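Local coordinates for chitooligosaccharide oxidase (Gibberella zeae, PDB 6Y0R), which oxidises the C1 hydroxyl of chitooligosaccharides to the lactone with a covalently bound FAD, passing the electrons to molecular oxygen to give hydrogen peroxide, at residues M443-P448 with M460-N465; Y340-A345 with G427-I432; A345-T350 with A438-M443; A467-V472 with Q486-K491. One frame throughout, in Å; residues are numbered along the deposited sequence.

Contact 1. Residues M443-P448 with M460-N465. With FAD (flavin-adenine dinucleotide), chain B.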
loop_
_atom_site.group_PDB
_atom_site.type_symbol
_atom_site.label_atom_id
_atom_site.label_comp_id
_atom_site.label_asym_id
_atom_site.label_seq_id
_atom_site.Cartn_x
_atom_site.Cartn_y
_atom_site.Cartn_z
ATOM N N MET A 443 8.691 -4.814 7.690
ATOM C CA MET A 443 7.755 -3.700 7.488
ATOM C C MET A 443 7.223 -3.771 6.058
ATOM O O MET A 443 7.767 -4.497 5.210
ATOM C CB MET A 443 8.461 -2.376 7.743
ATOM C CG MET A 443 8.858 -2.214 9.136
ATOM S SD MET A 443 9.636 -0.535 9.259
ATOM C CE MET A 443 9.594 -0.364 11.047
ATOM N N TYR A 444 6.087 -3.105 5.831
ATOM C CA TYR A 444 5.321 -3.068 4.545
ATOM C C TYR A 444 5.677 -1.764 3.791
ATOM O O TYR A 444 5.310 -0.677 4.307
ATOM C CB TYR A 444 3.826 -3.234 4.872
ATOM C CG TYR A 444 2.807 -3.141 3.744
ATOM C CD1 TYR A 444 3.036 -3.719 2.509
ATOM C CD2 TYR A 444 1.577 -2.524 3.921
ATOM C CE1 TYR A 444 2.105 -3.647 1.480
ATOM C CE2 TYR A 444 0.630 -2.446 2.908
ATOM C CZ TYR A 444 0.894 -3.011 1.671
ATOM O OH TYR A 444 0.002 -2.942 0.629
ATOM N N ALA A 445 6.305 -1.834 2.598
ATOM C CA ALA A 445 6.714 -0.673 1.784
ATOM C C ALA A 445 5.514 0.219 1.478
ATOM O O ALA A 445 5.740 1.416 1.225
ATOM C CB ALA A 445 7.383 -1.132 0.513
ATOM N N ASN A 446 4.268 -0.279 1.532
ATOM C CA ASN A 446 3.084 0.607 1.326
ATOM C C ASN A 446 2.781 1.423 2.587
ATOM O O ASN A 446 2.001 2.368 2.488
ATOM C CB ASN A 446 1.818 -0.083 0.797
ATOM C CG ASN A 446 1.747 -0.107 -0.718
ATOM O OD1 ASN A 446 2.405 0.693 -1.394
ATOM N ND2 ASN A 446 1.099 -1.146 -1.227
ATOM N N TYR A 447 3.382 1.075 3.728
ATOM C CA TYR A 447 3.247 1.839 4.992
ATOM C C TYR A 447 4.643 2.197 5.460
ATOM O O TYR A 447 5.083 1.767 6.529
ATOM C CB TYR A 447 2.549 1.032 6.086
ATOM C CG TYR A 447 1.134 0.599 5.802
ATOM C CD1 TYR A 447 0.304 1.320 4.966
ATOM C CD2 TYR A 447 0.606 -0.501 6.448
ATOM C CE1 TYR A 447 -1.003 0.921 4.733
ATOM C CE2 TYR A 447 -0.699 -0.914 6.216
ATOM C CZ TYR A 447 -1.501 -0.203 5.349
ATOM O OH TYR A 447 -2.812 -0.533 5.067
ATOM N N PRO A 448 5.379 2.963 4.653
ATOM C CA PRO A 448 6.807 3.167 4.888
ATOM C C PRO A 448 7.063 4.015 6.135
ATOM O O PRO A 448 6.267 4.887 6.435
ATOM C CB PRO A 448 7.308 3.888 3.655
ATOM C CG PRO A 448 6.097 4.644 3.166
ATOM C CD PRO A 448 4.910 3.746 3.493
ATOM N N MET A 460 13.976 -4.398 6.013
ATOM C CA MET A 460 12.617 -4.510 6.604
ATOM C C MET A 460 11.589 -4.749 5.479
ATOM O O MET A 460 10.670 -5.596 5.641
ATOM C CB MET A 460 12.234 -3.242 7.350
ATOM C CG MET A 460 13.043 -2.948 8.563
ATOM S SD MET A 460 12.480 -3.971 9.889
ATOM C CE MET A 460 13.577 -3.353 11.181
ATOM N N TYR A 461 11.716 -4.008 4.375
ATOM C CA TYR A 461 10.675 -4.082 3.319
ATOM C C TYR A 461 10.794 -5.356 2.475
ATOM O O TYR A 461 9.720 -5.900 2.127
ATOM C CB TYR A 461 10.701 -2.869 2.401
ATOM C CG TYR A 461 10.465 -1.534 3.067
ATOM C CD1 TYR A 461 9.588 -1.403 4.124
ATOM C CD2 TYR A 461 11.211 -0.432 2.687
ATOM C CE1 TYR A 461 9.385 -0.179 4.747
ATOM C CE2 TYR A 461 11.007 0.802 3.281
ATOM C CZ TYR A 461 10.104 0.924 4.321
ATOM O OH TYR A 461 9.929 2.116 4.987
ATOM N N TRP A 462 12.010 -5.802 2.157
ATOM C CA TRP A 462 12.218 -6.874 1.139
ATOM C C TRP A 462 12.981 -8.084 1.703
ATOM O O TRP A 462 13.078 -9.075 0.974
ATOM C CB TRP A 462 12.839 -6.308 -0.130
ATOM C CG TRP A 462 11.958 -5.289 -0.796
ATOM C CD1 TRP A 462 10.731 -5.516 -1.369
ATOM C CD2 TRP A 462 12.164 -3.872 -0.840
ATOM N NE1 TRP A 462 10.216 -4.332 -1.828
ATOM C CE2 TRP A 462 11.051 -3.300 -1.484
ATOM C CE3 TRP A 462 13.200 -3.033 -0.427
ATOM C CZ2 TRP A 462 10.967 -1.943 -1.758
ATOM C CZ3 TRP A 462 13.083 -1.672 -0.631
ATOM C CH2 TRP A 462 11.980 -1.138 -1.289
ATOM N N GLY A 463 13.514 -8.021 2.934
ATOM C CA GLY A 463 14.097 -9.198 3.600
ATOM C C GLY A 463 15.056 -9.955 2.709
ATOM O O GLY A 463 15.966 -9.364 2.059
ATOM N N SER A 464 14.846 -11.268 2.625
ATOM C CA SER A 464 15.724 -12.208 1.910
ATOM C C SER A 464 15.690 -11.994 0.393
ATOM O O SER A 464 16.515 -12.600 -0.310
ATOM C CB SER A 464 15.346 -13.619 2.303
ATOM O OG SER A 464 13.988 -13.868 2.006
ATOM N N ASN A 465 14.794 -11.145 -0.138
ATOM C CA ASN A 465 14.739 -10.829 -1.580
ATOM C C ASN A 465 15.710 -9.707 -1.955
ATOM O O ASN A 465 15.843 -9.418 -3.123
ATOM C CB ASN A 465 13.306 -10.460 -1.996
ATOM C CG ASN A 465 12.429 -11.683 -2.141
ATOM O OD1 ASN A 465 12.939 -12.808 -2.249
ATOM N ND2 ASN A 465 11.113 -11.476 -2.090
HETATM P PA FAD B . 2.701 7.523 -4.946
HETATM O O1A FAD B . 3.149 8.413 -3.859
HETATM O O2A FAD B . 2.325 8.086 -6.257
HETATM O O5B FAD B . 3.783 6.386 -5.215
HETATM C C5B FAD B . 4.173 5.452 -4.207
HETATM C C4B FAD B . 5.511 4.840 -4.579
HETATM O O4B FAD B . 5.372 4.087 -5.810
HETATM C C3B FAD B . 6.678 5.808 -4.863
HETATM O O3B FAD B . 7.939 5.177 -4.602
HETATM C C2B FAD B . 6.536 6.056 -6.358
HETATM O O2B FAD B . 7.712 6.566 -6.991
HETATM C C1B FAD B . 6.156 4.682 -6.837
HETATM N N9A FAD B . 5.389 4.658 -8.072
HETATM C C8A FAD B . 4.108 5.117 -8.236
HETATM N N7A FAD B . 3.671 4.966 -9.480
HETATM C C5A FAD B . 4.737 4.383 -10.156
HETATM C C6A FAD B . 4.905 3.984 -11.495
HETATM N N6A FAD B . 3.920 4.096 -12.390
HETATM N N1A FAD B . 6.106 3.462 -11.872
HETATM C C2A FAD B . 7.069 3.390 -10.932
HETATM N N3A FAD B . 7.017 3.711 -9.636
HETATM C C4A FAD B . 5.813 4.213 -9.301
HETATM N N1 FAD B . -2.419 0.435 1.344
HETATM C C2 FAD B . -2.942 -0.800 1.370
HETATM O O2 FAD B . -2.227 -1.820 1.057
HETATM N N3 FAD B . -4.258 -0.968 1.696
HETATM C C4 FAD B . -5.107 0.078 2.021
HETATM O O4 FAD B . -6.299 -0.140 2.295
HETATM C C4X FAD B . -4.583 1.392 1.991
HETATM N N5 FAD B . -5.388 2.428 2.241
HETATM C C5X FAD B . -4.876 3.695 2.070
HETATM C C6 FAD B . -5.728 4.816 2.255
HETATM C C7 FAD B . -5.246 6.107 2.114
HETATM C C7M FAD B . -6.153 7.300 2.341
HETATM C C8 FAD B . -3.864 6.317 1.708
HETATM C C8M FAD B . -3.290 7.689 1.413
HETATM C C9 FAD B . -3.024 5.192 1.572
HETATM C C9A FAD B . -3.508 3.889 1.752
HETATM N N10 FAD B . -2.667 2.777 1.568
HETATM C C10 FAD B . -3.186 1.479 1.646
HETATM C "C1'" FAD B . -1.241 2.928 1.266
HETATM C "C2'" FAD B . -0.986 2.908 -0.243
HETATM O "O2'" FAD B . -1.064 1.575 -0.751
HETATM C "C3'" FAD B . 0.386 3.480 -0.487
HETATM O "O3'" FAD B . 0.352 4.831 0.027
HETATM C "C4'" FAD B . 0.717 3.442 -1.980
HETATM O "O4'" FAD B . 2.137 3.368 -2.205
HETATM C "C5'" FAD B . 0.149 4.663 -2.644
HETATM O "O5'" FAD B . 0.264 4.573 -4.077
HETATM P P FAD B . 0.161 5.923 -4.901
HETATM O O1P FAD B . 0.289 5.600 -6.343
HETATM O O2P FAD B . -1.003 6.743 -4.480
HETATM O O3P FAD B . 1.448 6.722 -4.325
HETATM O O HOH W 1 7.095 -4.501 1.727
#
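M443 N donates to M460 O across 3.0 Å, a nearly straight bond (172°); H398 NE2 is a second donor to the same oxygen. M443 O takes a CA-H...O contact from Y461 CA at 3.5 Å, and a water bridges A445 N to Y461 O.

Most of the apolar contacts are with Y461. Chi1 -60° sets its CG beside the backbone N, and the ring lies against the turn: A445 CA sits over one face, 4.1 Å from the centroid, while M443 CB touches CE1 and P448 CB approaches CZ. The hydroxyl is hydrogen-bonded to Q486 OE1 and D449 N.

On the far side of this type I turn, Y444 OH donates to FAD O2 at 2.5 Å, and FAD O4' donates to N446 OD1. N446 ND2 donates to Y444 OH, which lies in the plane of the N446 amide; G167 N is a further partner of that hydroxyl. The chemistry implies that helix 454-462 backs a turn holding the pyrimidine carbonyl and ribityl chain of the flavin.

Contact 2. Residues Y340-A345 with G427-I432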
loop_
_atom_site.group_PDB
_atom_site.type_symbol
_atom_site.label_atom_id
_atom_site.label_comp_id
_atom_site.label_asym_id
_atom_site.label_seq_id
_atom_site.Cartn_x
_atom_site.Cartn_y
_atom_site.Cartn_z
ATOM N N TYR A 340 2.619 10.730 10.920
ATOM C CA TYR A 340 3.727 9.769 10.915
ATOM C C TYR A 340 3.117 8.370 11.075
ATOM O O TYR A 340 2.092 8.204 11.703
ATOM C CB TYR A 340 4.700 10.071 12.044
ATOM C CG TYR A 340 5.767 9.034 12.219
ATOM C CD1 TYR A 340 6.649 8.718 11.192
ATOM C CD2 TYR A 340 5.854 8.295 13.390
ATOM C CE1 TYR A 340 7.604 7.735 11.337
ATOM C CE2 TYR A 340 6.828 7.336 13.564
ATOM C CZ TYR A 340 7.685 7.018 12.521
ATOM O OH TYR A 340 8.633 6.058 12.713
ATOM N N ALA A 341 3.698 7.405 10.383
ATOM C CA ALA A 341 3.214 6.013 10.407
ATOM C C ALA A 341 4.387 5.072 10.420
ATOM O O ALA A 341 5.532 5.419 10.067
ATOM C CB ALA A 341 2.333 5.759 9.207
ATOM N N SER A 342 4.086 3.839 10.800
ATOM C CA SER A 342 5.048 2.723 10.707
ATOM C C SER A 342 4.218 1.455 10.533
ATOM O O SER A 342 3.003 1.559 10.424
ATOM C CB SER A 342 5.908 2.643 11.953
ATOM O OG SER A 342 6.942 1.714 11.837
ATOM N N SER A 343 4.894 0.335 10.447
ATOM C CA SER A 343 4.212 -0.954 10.202
ATOM C C SER A 343 5.039 -2.073 10.797
ATOM O O SER A 343 6.249 -1.885 11.138
ATOM C CB SER A 343 3.920 -1.198 8.724
ATOM O OG SER A 343 5.122 -1.299 7.945
ATOM N N LEU A 344 4.425 -3.251 10.868
ATOM C CA LEU A 344 5.129 -4.472 11.286
ATOM C C LEU A 344 4.495 -5.651 10.556
ATOM O O LEU A 344 3.308 -5.874 10.760
ATOM C CB LEU A 344 4.997 -4.597 12.809
ATOM C CG LEU A 344 5.537 -5.889 13.413
ATOM C CD1 LEU A 344 7.016 -6.042 13.108
ATOM C CD2 LEU A 344 5.257 -5.857 14.912
ATOM N N ALA A 345 5.315 -6.400 9.825
ATOM C CA ALA A 345 4.937 -7.717 9.295
ATOM C C ALA A 345 5.465 -8.770 10.266
ATOM O O ALA A 345 6.687 -8.836 10.450
ATOM C CB ALA A 345 5.499 -7.887 7.928
ATOM N N GLY A 427 7.689 2.958 20.135
ATOM C CA GLY A 427 7.440 2.180 21.362
ATOM C C GLY A 427 6.285 1.204 21.142
ATOM O O GLY A 427 6.426 0.040 21.567
ATOM N N LEU A 428 5.228 1.645 20.473
ATOM C CA LEU A 428 4.064 0.771 20.122
ATOM C C LEU A 428 4.573 -0.431 19.328
ATOM O O LEU A 428 4.247 -1.606 19.643
ATOM C CB LEU A 428 3.061 1.565 19.288
ATOM C CG LEU A 428 1.822 2.119 19.964
ATOM C CD1 LEU A 428 1.034 2.882 18.902
ATOM C CD2 LEU A 428 0.981 1.001 20.599
ATOM N N ARG A 429 5.358 -0.170 18.287
ATOM C CA ARG A 429 5.843 -1.259 17.422
ATOM C C ARG A 429 6.802 -2.168 18.199
ATOM O O ARG A 429 6.700 -3.396 18.124
ATOM C CB ARG A 429 6.526 -0.662 16.192
ATOM C CG ARG A 429 7.059 -1.741 15.271
ATOM C CD ARG A 429 7.666 -1.158 14.022
ATOM N NE ARG A 429 9.043 -0.806 14.300
ATOM C CZ ARG A 429 9.485 0.382 14.562
ATOM N NH1 ARG A 429 10.790 0.574 14.780
ATOM N NH2 ARG A 429 8.624 1.395 14.581
ATOM N N GLN A 430 7.763 -1.574 18.905
ATOM C CA GLN A 430 8.819 -2.357 19.581
ATOM C C GLN A 430 8.252 -3.141 20.769
ATOM O O GLN A 430 8.899 -4.141 21.097
ATOM C CB GLN A 430 9.977 -1.449 20.015
ATOM C CG GLN A 430 10.852 -1.043 18.847
ATOM C CD GLN A 430 12.049 -0.232 19.286
ATOM O OE1 GLN A 430 12.030 0.376 20.350
ATOM N NE2 GLN A 430 13.079 -0.226 18.447
ATOM N N SER A 431 7.094 -2.758 21.320
ATOM C CA SER A 431 6.408 -3.563 22.373
ATOM C C SER A 431 6.178 -4.975 21.846
ATOM O O SER A 431 6.086 -5.905 22.670
ATOM C CB SER A 431 5.134 -2.950 22.864
ATOM O OG SER A 431 4.103 -3.018 21.872
ATOM N N ILE A 432 6.061 -5.135 20.520
ATOM C CA ILE A 432 6.019 -6.461 19.855
ATOM C C ILE A 432 7.395 -6.828 19.298
ATOM O O ILE A 432 7.889 -7.919 19.601
ATOM C CB ILE A 432 4.935 -6.472 18.764
ATOM C CG1 ILE A 432 3.568 -6.132 19.359
ATOM C CG2 ILE A 432 4.956 -7.812 18.049
ATOM C CD1 ILE A 432 2.505 -5.941 18.351
#
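S342 OG is hydrogen-bonded to D449 OD2 and lies 3.2 Å from R429 NH2 across the contact; R429 NH2 also makes a long, weak ion pair with the same carboxylate oxygen. OG stands anti to the S342 backbone N (chi1 -172°), on the side of the strand that meets the helix. R429 runs extended as far as CD and then bends (chi3 85°); its CD comes within 3.3 Å of S343 O, a buried carbonyl oxygen with no hydrogen-bonding partner in the model.

Strand 338-346 is an outermost strand of the seven-stranded antiparallel sheet, and helix 420-433 packs over it almost parallel, the short axes 11° apart and 9.1 Å at closest approach. S342 and L344, alternate residues, both send CB toward the helix. L344 CD2 meets I432 CG2 at 3.7 Å, the two side chains crossing at a slant, and L344 CB lies 4.3 Å from R429 CG. F405 and F407 of the adjacent strand 403-411 touch I432 and R429 respectively.

Contact 3. Residues A345-T350 with A438-M443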
loop_
_atom_site.group_PDB
_atom_site.type_symbol
_atom_site.label_atom_id
_atom_site.label_comp_id
_atom_site.label_asym_id
_atom_site.label_seq_id
_atom_site.Cartn_x
_atom_site.Cartn_y
_atom_site.Cartn_z
ATOM N N ALA A 345 5.315 -6.400 9.825
ATOM C CA ALA A 345 4.937 -7.717 9.295
ATOM C C ALA A 345 5.465 -8.770 10.266
ATOM O O ALA A 345 6.687 -8.836 10.450
ATOM C CB ALA A 345 5.499 -7.887 7.928
ATOM N N ALA A 346 4.571 -9.484 10.940
ATOM C CA ALA A 346 4.977 -10.312 12.097
ATOM C C ALA A 346 4.482 -11.742 11.917
ATOM O O ALA A 346 3.412 -11.991 11.377
ATOM C CB ALA A 346 4.456 -9.726 13.361
ATOM N N PRO A 347 5.256 -12.711 12.409
ATOM C CA PRO A 347 4.743 -14.073 12.547
ATOM C C PRO A 347 3.696 -14.105 13.668
ATOM O O PRO A 347 3.537 -13.143 14.420
ATOM C CB PRO A 347 6.005 -14.855 12.921
ATOM C CG PRO A 347 6.817 -13.860 13.685
ATOM C CD PRO A 347 6.613 -12.545 12.950
ATOM N N ALA A 348 3.036 -15.246 13.838
ATOM C CA ALA A 348 2.136 -15.439 14.994
ATOM C C ALA A 348 2.865 -15.072 16.277
ATOM O O ALA A 348 4.048 -15.494 16.469
ATOM C CB ALA A 348 1.652 -16.859 15.062
ATOM N N LEU A 349 2.169 -14.442 17.187
ATOM C CA LEU A 349 2.709 -13.968 18.477
ATOM C C LEU A 349 2.244 -14.881 19.606
ATOM O O LEU A 349 1.183 -15.498 19.498
ATOM C CB LEU A 349 2.227 -12.543 18.701
ATOM C CG LEU A 349 2.590 -11.555 17.584
ATOM C CD1 LEU A 349 2.026 -10.200 17.887
ATOM C CD2 LEU A 349 4.082 -11.472 17.392
ATOM N N THR A 350 2.999 -14.898 20.682
ATOM C CA THR A 350 2.598 -15.643 21.878
ATOM C C THR A 350 1.659 -14.767 22.700
ATOM O O THR A 350 1.707 -13.520 22.599
ATOM C CB THR A 350 3.838 -16.032 22.696
ATOM O OG1 THR A 350 4.438 -14.824 23.125
ATOM C CG2 THR A 350 4.785 -16.855 21.854
ATOM N N ALA A 438 15.313 -12.352 15.082
ATOM C CA ALA A 438 15.871 -11.553 13.969
ATOM C C ALA A 438 15.582 -12.302 12.667
ATOM O O ALA A 438 15.629 -13.552 12.664
ATOM C CB ALA A 438 17.345 -11.321 14.181
ATOM N N GLY A 439 15.173 -11.575 11.629
ATOM C CA GLY A 439 14.953 -12.143 10.290
ATOM C C GLY A 439 13.564 -12.720 10.106
ATOM O O GLY A 439 13.285 -13.179 9.007
ATOM N N THR A 440 12.699 -12.679 11.121
ATOM C CA THR A 440 11.363 -13.315 11.077
ATOM C C THR A 440 10.289 -12.243 10.862
ATOM O O THR A 440 9.116 -12.608 10.663
ATOM C CB THR A 440 11.070 -14.106 12.354
ATOM O OG1 THR A 440 10.941 -13.229 13.475
ATOM C CG2 THR A 440 12.157 -15.133 12.592
ATOM N N TRP A 441 10.695 -10.982 10.809
ATOM C CA TRP A 441 9.722 -9.870 10.752
ATOM C C TRP A 441 10.277 -8.747 9.903
ATOM O O TRP A 441 11.521 -8.696 9.714
ATOM C CB TRP A 441 9.386 -9.375 12.151
ATOM C CG TRP A 441 10.551 -8.789 12.897
ATOM C CD1 TRP A 441 11.466 -9.491 13.634
ATOM C CD2 TRP A 441 10.894 -7.398 13.044
ATOM N NE1 TRP A 441 12.340 -8.630 14.237
ATOM C CE2 TRP A 441 12.040 -7.344 13.881
ATOM C CE3 TRP A 441 10.349 -6.193 12.594
ATOM C CZ2 TRP A 441 12.626 -6.135 14.281
ATOM C CZ3 TRP A 441 10.959 -5.012 12.943
ATOM C CH2 TRP A 441 12.062 -4.977 13.806
ATOM N N GLY A 442 9.399 -7.859 9.471
ATOM C CA GLY A 442 9.793 -6.661 8.719
ATOM C C GLY A 442 8.714 -5.605 8.746
ATOM O O GLY A 442 7.934 -5.536 9.706
ATOM N N MET A 443 8.691 -4.814 7.690
ATOM C CA MET A 443 7.755 -3.700 7.488
ATOM C C MET A 443 7.223 -3.771 6.058
ATOM O O MET A 443 7.767 -4.497 5.210
ATOM C CB MET A 443 8.461 -2.376 7.743
ATOM C CG MET A 443 8.858 -2.214 9.136
ATOM S SD MET A 443 9.636 -0.535 9.259
ATOM C CE MET A 443 9.594 -0.364 11.047
#
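W441 meets A345 and P347 through CB, which lies 3.2 Å from A345 O, and carries an indole with T440 OG1 in plane at its edge and L344, M460 and R456 among the side chains packed on it. The backbone on which it sits forms a single antiparallel beta bridge: A345, near the end of strand 338-346, and G442 are a hydrogen-bonded pair with CA atoms 5.0 Å apart, so the loop after helix 420-433 briefly joins the sheet margin.

The two bonds differ in shape. G442 N donates to A345 O at 3.0 Å, in the carbonyl plane and on a lone pair; A345 N donates to G442 O at 2.8 Å from above the carbonyl plane. In W441, chi1 63° places CG between the backbone N and the carbonyl carbon, and the indole leads away from 345-350.

Beyond the bridge, P347 directs CB toward the loop, and its side chain crosses that of T440 at about a right angle. Its CG is 4.2 Å from T440 OG1, a hydroxyl whose hydrogen bond goes to K437 O. P347 CD also lies 4.3 Å from W441 CB, and its closest approach is to T440 O, at 3.4 Å.

Contact 4. Residues A467-V472 with Q486-K491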
loop_
_atom_site.group_PDB
_atom_site.type_symbol
_atom_site.label_atom_id
_atom_site.label_comp_id
_atom_site.label_asym_id
_atom_site.label_seq_id
_atom_site.Cartn_x
_atom_site.Cartn_y
_atom_site.Cartn_z
ATOM N N ALA A 467 19.019 -9.413 -2.137
ATOM C CA ALA A 467 20.152 -9.784 -3.003
ATOM C C ALA A 467 19.722 -9.913 -4.467
ATOM O O ALA A 467 20.376 -9.314 -5.354
ATOM C CB ALA A 467 20.785 -11.071 -2.486
ATOM N N LYS A 468 18.622 -10.622 -4.732
ATOM C CA LYS A 468 18.083 -10.777 -6.104
ATOM C C LYS A 468 17.600 -9.425 -6.636
ATOM O O LYS A 468 17.858 -9.114 -7.801
ATOM C CB LYS A 468 16.998 -11.861 -6.137
ATOM C CG LYS A 468 16.427 -12.104 -7.522
ATOM C CD LYS A 468 15.605 -13.359 -7.656
ATOM C CE LYS A 468 14.960 -13.471 -9.022
ATOM N NZ LYS A 468 14.059 -14.643 -9.049
ATOM N N LEU A 469 16.952 -8.592 -5.804
ATOM C CA LEU A 469 16.522 -7.244 -6.252
ATOM C C LEU A 469 17.734 -6.396 -6.665
ATOM O O LEU A 469 17.643 -5.668 -7.671
ATOM C CB LEU A 469 15.724 -6.546 -5.143
ATOM C CG LEU A 469 14.280 -7.004 -5.012
ATOM C CD1 LEU A 469 13.727 -6.589 -3.660
ATOM C CD2 LEU A 469 13.450 -6.447 -6.167
ATOM N N GLU A 470 18.859 -6.503 -5.955
ATOM C CA GLU A 470 20.076 -5.727 -6.336
ATOM C C GLU A 470 20.597 -6.169 -7.704
ATOM O O GLU A 470 21.071 -5.315 -8.452
ATOM C CB GLU A 470 21.152 -5.890 -5.266
ATOM C CG GLU A 470 20.757 -5.259 -3.947
ATOM C CD GLU A 470 21.724 -5.484 -2.807
ATOM O OE1 GLU A 470 22.452 -6.496 -2.849
ATOM O OE2 GLU A 470 21.694 -4.705 -1.861
ATOM N N ALA A 471 20.486 -7.447 -8.016
ATOM C CA ALA A 471 20.918 -7.965 -9.332
ATOM C C ALA A 471 19.967 -7.463 -10.429
ATOM O O ALA A 471 20.424 -7.034 -11.520
ATOM C CB ALA A 471 21.013 -9.455 -9.270
ATOM N N VAL A 472 18.650 -7.466 -10.150
ATOM C CA VAL A 472 17.688 -6.897 -11.117
ATOM C C VAL A 472 17.994 -5.424 -11.319
ATOM O O VAL A 472 17.926 -4.919 -12.437
ATOM C CB VAL A 472 16.239 -7.203 -10.677
ATOM C CG1 VAL A 472 15.246 -6.638 -11.663
ATOM C CG2 VAL A 472 16.039 -8.706 -10.536
ATOM N N GLN A 486 15.311 4.837 0.734
ATOM C CA GLN A 486 15.061 3.466 1.238
ATOM C C GLN A 486 15.039 2.456 0.093
ATOM O O GLN A 486 14.685 1.353 0.356
ATOM C CB GLN A 486 13.763 3.391 2.048
ATOM C CG GLN A 486 13.799 4.342 3.238
ATOM C CD GLN A 486 12.617 4.211 4.175
ATOM O OE1 GLN A 486 11.500 3.951 3.729
ATOM N NE2 GLN A 486 12.833 4.571 5.436
ATOM N N SER A 487 15.564 2.821 -1.059
ATOM C CA SER A 487 15.422 2.039 -2.304
ATOM C C SER A 487 16.623 1.103 -2.465
ATOM O O SER A 487 17.559 1.118 -1.646
ATOM C CB SER A 487 15.215 2.935 -3.485
ATOM O OG SER A 487 16.388 3.649 -3.837
ATOM N N ILE A 488 16.534 0.240 -3.459
ATOM C CA ILE A 488 17.487 -0.870 -3.721
ATOM C C ILE A 488 18.712 -0.317 -4.436
ATOM O O ILE A 488 18.554 0.302 -5.473
ATOM C CB ILE A 488 16.795 -1.971 -4.552
ATOM C CG1 ILE A 488 15.713 -2.665 -3.714
ATOM C CG2 ILE A 488 17.825 -2.954 -5.115
ATOM C CD1 ILE A 488 16.208 -3.593 -2.642
ATOM N N LYS A 489 19.806 -0.639 -4.048
ATOM C CA LYS A 489 21.055 -0.151 -4.693
ATOM C C LYS A 489 21.556 -1.204 -5.675
ATOM O O LYS A 489 21.504 -2.404 -5.414
ATOM C CB LYS A 489 22.112 0.224 -3.646
ATOM C CG LYS A 489 21.748 1.438 -2.789
ATOM C CD LYS A 489 22.818 1.750 -1.753
ATOM C CE LYS A 489 22.526 2.949 -0.896
ATOM N NZ LYS A 489 23.600 3.172 0.101
ATOM N N PRO A 490 22.047 -0.912 -6.835
ATOM C CA PRO A 490 22.476 -1.880 -7.847
ATOM C C PRO A 490 23.723 -2.675 -7.417
ATOM O O PRO A 490 24.681 -2.083 -6.923
ATOM C CB PRO A 490 22.734 -1.047 -9.112
ATOM C CG PRO A 490 22.838 0.378 -8.644
ATOM C CD PRO A 490 22.146 0.472 -7.307
ATOM N N LYS A 491 23.656 -3.998 -7.523
ATOM C CA LYS A 491 24.782 -4.904 -7.188
ATOM C C LYS A 491 24.599 -6.205 -7.978
ATOM O O LYS A 491 23.690 -6.977 -7.629
ATOM C CB LYS A 491 24.802 -5.095 -5.672
ATOM C CG LYS A 491 26.153 -5.391 -5.040
ATOM C CD LYS A 491 26.101 -5.255 -3.518
ATOM C CE LYS A 491 26.431 -6.538 -2.781
ATOM N NZ LYS A 491 27.707 -7.135 -3.248
HETATM O O HOH W 2 19.923 -2.594 -1.733
#
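E470 lays its side chain against the C-terminal tail: CG anti to the carbonyl carbon (chi1 -66°) brings that methylene to within 3.3 Å of K489 O. E470 and K491 run side by side in the same direction, CB to CB at 3.8 Å; the carboxylate OE1 meets the aliphatic part of the lysine at CD and CE, while its NZ stays 5.3 Å away, too far for an ion pair although the opposite charges may still attract. Between the two backbones, E470 O accepts a hydrogen bond from K491 N at 3.0 Å, almost straight at the hydrogen (177°).

The other carboxylate oxygen, OE2, receives a water at 2.8 Å that accepts in turn from K489 N, tying the helix side chain to the tail backbone. I488 packs on L469 and E470: CG2 lies against L469 O and E470 CA, and CD1 touches L469 CB at 3.9 Å, the leucine and isoleucine crossing at about a right angle.

Further out, N215 OD1 accepts from I488 N and helps fix where the isoleucine enters. Upstream, Q486 is held by D449 O at its amide NE2 and by T458 OG1 at its backbone oxygen. The C-terminal tail thus passes across helix 466-476, with W462 of helix 454-462 touching both I488 and L469, and helix 203-212 reaching L469 through W207 and A212.

Contacts 1 and 2 are buried, contacts 3 and 4 only partly so. Contacts 2 and 3 share strand 338-346 and A345: one uses the face of the strand against a helix, the other its backbone near the end. M443 belongs to contacts 3 and 1, and its methyl packs on R429 of contact 2, while Y444 N probably hydrogen-bonds to S343 OG between contacts 1 and 2. Contact 4 joins contact 1 through Q486 and W462 but touches neither of the others. Flavin bonding belongs to contact 1; contact 2 pairs the R429, S342 and D449 polar group with leucine-isoleucine packing; contact 3 relies on paired backbone bonds, and contact 4 mixes charged groups and water nearer the surface.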